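Local coordinates for beta-N-acetylhexosaminidase (Thermotoga neapolitana, PDB 5C0Q), which probably hydrolyses terminal non-reducing N-acetyl-D-hexosamine residues from N-acetyl-beta-D-hexosaminides as a zinc-binding glycosidase of family 3, at the interface of chains A and B. Sequence-based numbering; all coordinates share one arbitrary frame. Chains: chain A/B, Beta-N-acetylhexosaminidase.

The interface of chains A and B. Residues chain A 82, 119-121, 134; chain B 433-434.
B:Phe434 meets A:Leu119, A:Ser120 and A:Glu121, a short loop stretch of chain A. B:Phe434 belongs to the 3-10 helix 433-438 of chain B, in the C-terminal part of the sequence. Its side chain leaves that helix with CG anti to the carbonyl carbon (chi1 -71°), which points the ring at chain A. B:Phe434 CB lies 3.7 Å from the carboxylate oxygen OE2 of A:Glu121. B:Phe434 CG is 3.6 Å from A:Glu121 CG. B:Phe434 CD2 also packs against this methylene. The carboxylate carbon CD of A:Glu121 sits over one ring face, towards the rim. The carboxylate plane is turned 39° from the ring plane. The glutamate chain is extended beyond CG, which carries the carboxylate across the root of the ring. Further out, B:Phe434 CE2 lies near the carbonyl O of A:Ser120. At the tip, B:Phe434 CZ touches the methyl CD2 of A:Leu119 at 3.5 Å, tip to tip. Apart from the ring tip, A:Leu82 CD2 meets the ring carbon CG of B:Pro433 end-on at 3.6 Å. The contact is van der Waals packing; among these residues no hydrogen bond or salt bridge joins the chains. It recurs with the chains exchanged in the two-fold symmetric dimer of the crystal, which may or may not be the biological one. A:Ser134 OG lies at the ring edge, in plane, 4.0 Å from B:Phe434 CZ. A:Ser134 OG also donates a 3.0 Å hydrogen bond to the carbonyl O of A:Leu119.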
# COMPACT_ATOMS: atom_id res chain seq x y z
N LEU A 82 15.39 9.47 12.38
CA LEU A 82 15.71 10.04 13.67
C LEU A 82 15.15 9.16 14.78
O LEU A 82 15.83 8.84 15.72
CB LEU A 82 15.21 11.47 13.82
CG LEU A 82 15.65 12.06 15.16
CD1 LEU A 82 17.09 12.46 15.11
CD2 LEU A 82 14.80 13.24 15.54
N LEU A 119 23.23 14.35 11.75
CA LEU A 119 22.38 15.41 12.22
C LEU A 119 23.20 16.51 12.88
O LEU A 119 23.94 16.24 13.80
CB LEU A 119 21.37 14.84 13.21
CG LEU A 119 20.48 15.89 13.88
CD1 LEU A 119 19.57 16.55 12.90
CD2 LEU A 119 19.70 15.30 15.03
N SER A 120 23.11 17.75 12.38
CA SER A 120 23.68 18.90 13.10
C SER A 120 22.63 19.77 13.75
O SER A 120 21.45 19.58 13.55
CB SER A 120 24.53 19.76 12.19
OG SER A 120 25.81 19.21 12.07
N GLU A 121 23.08 20.75 14.53
CA GLU A 121 22.17 21.69 15.17
C GLU A 121 21.90 22.92 14.30
O GLU A 121 22.62 23.17 13.33
CB GLU A 121 22.71 22.11 16.53
CG GLU A 121 21.65 22.08 17.59
CD GLU A 121 22.20 22.08 18.99
OE1 GLU A 121 23.38 21.70 19.17
OE2 GLU A 121 21.43 22.42 19.93
N SER A 134 23.36 12.10 15.43
CA SER A 134 24.65 12.82 15.43
C SER A 134 25.85 11.92 15.57
O SER A 134 26.92 12.23 15.08
CB SER A 134 24.68 13.84 16.54
OG SER A 134 23.60 14.72 16.39
N PRO B 433 14.51 17.75 17.94
CA PRO B 433 14.64 17.38 19.35
C PRO B 433 15.72 18.15 20.10
O PRO B 433 15.89 17.97 21.30
CB PRO B 433 14.99 15.88 19.28
CG PRO B 433 15.68 15.74 18.01
CD PRO B 433 15.04 16.71 17.05
N PHE B 434 16.45 19.01 19.39
CA PHE B 434 17.45 19.82 20.06
C PHE B 434 16.74 20.86 20.91
O PHE B 434 17.18 21.15 22.02
CB PHE B 434 18.39 20.47 19.04
CG PHE B 434 19.33 19.49 18.38
CD1 PHE B 434 19.91 18.47 19.11
CD2 PHE B 434 19.61 19.57 17.03
CE1 PHE B 434 20.76 17.58 18.51
CE2 PHE B 434 20.46 18.68 16.43
CZ PHE B 434 21.04 17.69 17.17